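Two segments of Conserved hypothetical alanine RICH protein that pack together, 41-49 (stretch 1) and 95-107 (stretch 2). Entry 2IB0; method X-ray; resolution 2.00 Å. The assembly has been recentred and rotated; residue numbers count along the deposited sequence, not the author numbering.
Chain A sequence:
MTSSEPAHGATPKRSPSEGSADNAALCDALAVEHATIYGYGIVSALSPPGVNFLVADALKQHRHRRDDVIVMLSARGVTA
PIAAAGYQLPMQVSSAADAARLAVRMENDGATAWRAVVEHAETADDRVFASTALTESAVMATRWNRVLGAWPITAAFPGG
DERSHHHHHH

Stretch 1 41-49: GIVSALSPP
Stretch 2 95-107: SAADAARLAVRME

Stretch 1 ends a helix: residues 41-46 are helical, and Ser47 (phi/psi -38/158) breaks out into Pro48 at -38/124. In stretch 2, Ser95 is extended (-155/171), and the chain is helical from Asp98 through Glu107 and beyond. The two helices run nearly antiparallel, at 154°, with axes 8.5 Å apart at closest approach. Register is set by CA pairs: Val43 CA to Ala99 CA at 4.7 Å, Ser47 CA to Ala96 CA at 4.6 Å. Such closeness suits alanine, whose side chain ends at CB.

No hydrogen bond crosses; packing buries 403 Å² in all. Val43 (chi1 t) is the knob, set among Ala99, Leu102, Ala103 and Met106. Its branching suits the hole: CG1 lies 4.3 Å from Ala99 CB, while CG2 lies 3.5 Å from Ala99 O and 3.9 Å from both Leu102 CD2 and Met106 CE. Leu102 (t, p) and Met106 (m, t, m) supply the longer walls. One turn on, the longer Leu46 (m, t), pointing toward stretch 2, spans from Ala99 CB (3.9 Å from CD1) to Ser95 C (3.6 Å from CD2). Pro48 offers Ala96 an apolar ring, its CD 3.6 Å from Ala96 CB.

Buried Ser47 (m) turns OG back to Val43 O at 2.5 Å, a hydrogen bond within its own stretch, while Arg101 NH2 salt-bridges Asp98 OD1 at 2.8 Å.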

# COMPACT_ATOMS: atom_id res chain seq x y z
N GLY A 41 5.67 16.60 13.57
CA GLY A 41 6.28 17.39 14.63
C GLY A 41 5.46 17.27 15.91
O GLY A 41 6.03 17.17 17.00
N ILE A 42 4.14 17.32 15.79
CA ILE A 42 3.26 17.20 16.95
C ILE A 42 3.22 15.76 17.47
O ILE A 42 3.31 15.52 18.66
CB ILE A 42 1.85 17.75 16.64
CG1 ILE A 42 1.90 19.29 16.55
CG2 ILE A 42 0.88 17.42 17.78
CD1 ILE A 42 2.36 19.81 15.16
N VAL A 43 3.12 14.79 16.56
CA VAL A 43 3.21 13.39 16.93
C VAL A 43 4.47 13.19 17.77
O VAL A 43 4.40 12.64 18.88
CB VAL A 43 3.22 12.49 15.67
CG1 VAL A 43 3.49 11.02 16.03
CG2 VAL A 43 1.92 12.63 14.92
N SER A 44 5.60 13.70 17.30
CA SER A 44 6.85 13.54 18.04
C SER A 44 6.89 14.19 19.45
O SER A 44 7.33 13.56 20.43
CB SER A 44 7.99 14.10 17.18
OG SER A 44 9.20 14.11 17.90
N ALA A 45 6.47 15.46 19.53
CA ALA A 45 6.46 16.22 20.78
C ALA A 45 5.58 15.58 21.84
O ALA A 45 5.90 15.69 23.03
CB ALA A 45 5.99 17.63 20.52
N LEU A 46 4.47 14.97 21.42
CA LEU A 46 3.57 14.30 22.34
C LEU A 46 4.01 12.87 22.74
O LEU A 46 4.03 12.56 23.97
CB LEU A 46 2.16 14.19 21.75
CG LEU A 46 1.20 15.38 21.77
CD1 LEU A 46 0.20 15.15 20.69
CD2 LEU A 46 0.53 15.57 23.10
N SER A 47 4.36 12.07 21.71
CA SER A 47 4.59 10.55 21.71
C SER A 47 5.29 10.02 22.96
O SER A 47 6.15 10.73 23.46
CB SER A 47 5.25 10.11 20.45
OG SER A 47 4.28 10.17 19.43
N PRO A 48 5.16 8.70 23.28
CA PRO A 48 6.28 7.81 23.65
C PRO A 48 7.63 7.86 23.01
O PRO A 48 7.70 7.66 21.81
CB PRO A 48 5.66 6.41 23.66
CG PRO A 48 4.25 6.65 23.99
CD PRO A 48 3.95 7.87 23.08
N PRO A 49 8.71 8.03 23.84
CA PRO A 49 10.09 7.64 23.42
C PRO A 49 10.11 6.26 22.70
O PRO A 49 10.92 6.09 21.77
CB PRO A 49 10.88 7.57 24.74
CG PRO A 49 10.08 8.38 25.73
CD PRO A 49 8.67 8.57 25.22
N SER A 95 -2.73 14.30 24.26
CA SER A 95 -1.82 13.42 24.95
C SER A 95 -1.15 12.46 23.99
O SER A 95 -1.50 12.39 22.81
CB SER A 95 -2.53 12.65 26.08
OG SER A 95 -3.36 11.65 25.47
N ALA A 96 -0.16 11.74 24.53
CA ALA A 96 0.53 10.65 23.83
C ALA A 96 -0.32 9.68 23.01
O ALA A 96 0.11 9.31 21.91
CB ALA A 96 1.51 9.91 24.83
N ALA A 97 -1.53 9.31 23.45
CA ALA A 97 -2.42 8.42 22.64
C ALA A 97 -3.10 9.08 21.44
O ALA A 97 -3.37 8.43 20.39
CB ALA A 97 -3.45 7.78 23.49
N ASP A 98 -3.39 10.36 21.57
CA ASP A 98 -4.00 11.09 20.47
C ASP A 98 -3.06 11.13 19.28
O ASP A 98 -3.51 11.23 18.15
CB ASP A 98 -4.32 12.50 20.85
CG ASP A 98 -5.36 12.58 21.91
OD1 ASP A 98 -6.23 11.69 21.96
OD2 ASP A 98 -5.30 13.55 22.69
N ALA A 99 -1.77 11.08 19.55
CA ALA A 99 -0.74 11.31 18.52
C ALA A 99 -0.61 10.15 17.51
O ALA A 99 -0.42 10.40 16.31
CB ALA A 99 0.60 11.59 19.16
N ALA A 100 -0.64 8.93 18.02
CA ALA A 100 -0.80 7.71 17.19
C ALA A 100 -2.09 7.72 16.30
O ALA A 100 -2.03 7.39 15.12
CB ALA A 100 -0.74 6.48 18.06
N ARG A 101 -3.24 8.13 16.85
CA ARG A 101 -4.43 8.31 16.03
C ARG A 101 -4.22 9.39 14.96
O ARG A 101 -4.71 9.27 13.84
CB ARG A 101 -5.63 8.69 16.90
CG ARG A 101 -6.25 7.49 17.63
CD ARG A 101 -7.62 7.87 18.34
NE ARG A 101 -7.46 8.67 19.58
CZ ARG A 101 -7.06 8.16 20.76
NH1 ARG A 101 -6.73 6.86 20.85
NH2 ARG A 101 -6.96 8.94 21.84
N LEU A 102 -3.54 10.46 15.32
CA LEU A 102 -3.25 11.54 14.37
C LEU A 102 -2.40 10.97 13.25
O LEU A 102 -2.64 11.29 12.10
CB LEU A 102 -2.49 12.70 15.07
CG LEU A 102 -1.99 13.88 14.21
CD1 LEU A 102 -3.14 14.51 13.43
CD2 LEU A 102 -1.29 14.91 15.11
N ALA A 103 -1.37 10.23 13.61
CA ALA A 103 -0.47 9.62 12.62
C ALA A 103 -1.25 8.72 11.66
O ALA A 103 -1.04 8.76 10.46
CB ALA A 103 0.63 8.82 13.31
N VAL A 104 -2.18 7.92 12.17
CA VAL A 104 -2.98 7.03 11.28
C VAL A 104 -3.83 7.92 10.33
O VAL A 104 -3.91 7.71 9.12
CB VAL A 104 -3.92 6.10 12.11
CG1 VAL A 104 -4.91 5.29 11.19
CG2 VAL A 104 -3.10 5.20 13.01
N ARG A 105 -4.50 8.91 10.90
CA ARG A 105 -5.35 9.77 10.08
C ARG A 105 -4.53 10.45 8.96
O ARG A 105 -4.99 10.56 7.83
CB ARG A 105 -6.06 10.82 10.95
CG ARG A 105 -6.56 11.98 10.11
CD ARG A 105 -7.75 11.60 9.19
NE ARG A 105 -8.96 12.15 9.79
CZ ARG A 105 -9.56 13.26 9.39
NH1 ARG A 105 -9.13 13.95 8.33
NH2 ARG A 105 -10.63 13.66 10.04
N MET A 106 -3.32 10.88 9.30
CA MET A 106 -2.46 11.57 8.34
C MET A 106 -2.00 10.65 7.20
O MET A 106 -2.08 11.02 6.06
CB MET A 106 -1.28 12.28 9.03
CG MET A 106 -1.68 13.42 10.00
SD MET A 106 -0.23 14.43 10.35
CE MET A 106 0.74 13.16 11.24
N GLU A 107 -1.67 9.41 7.54
CA GLU A 107 -1.25 8.39 6.57
C GLU A 107 -2.39 7.98 5.68
O GLU A 107 -2.21 7.82 4.48
CB GLU A 107 -0.67 7.20 7.34
CG GLU A 107 0.68 7.53 8.08
CD GLU A 107 1.84 8.06 7.17
OE1 GLU A 107 1.83 7.93 5.91
OE2 GLU A 107 2.81 8.60 7.73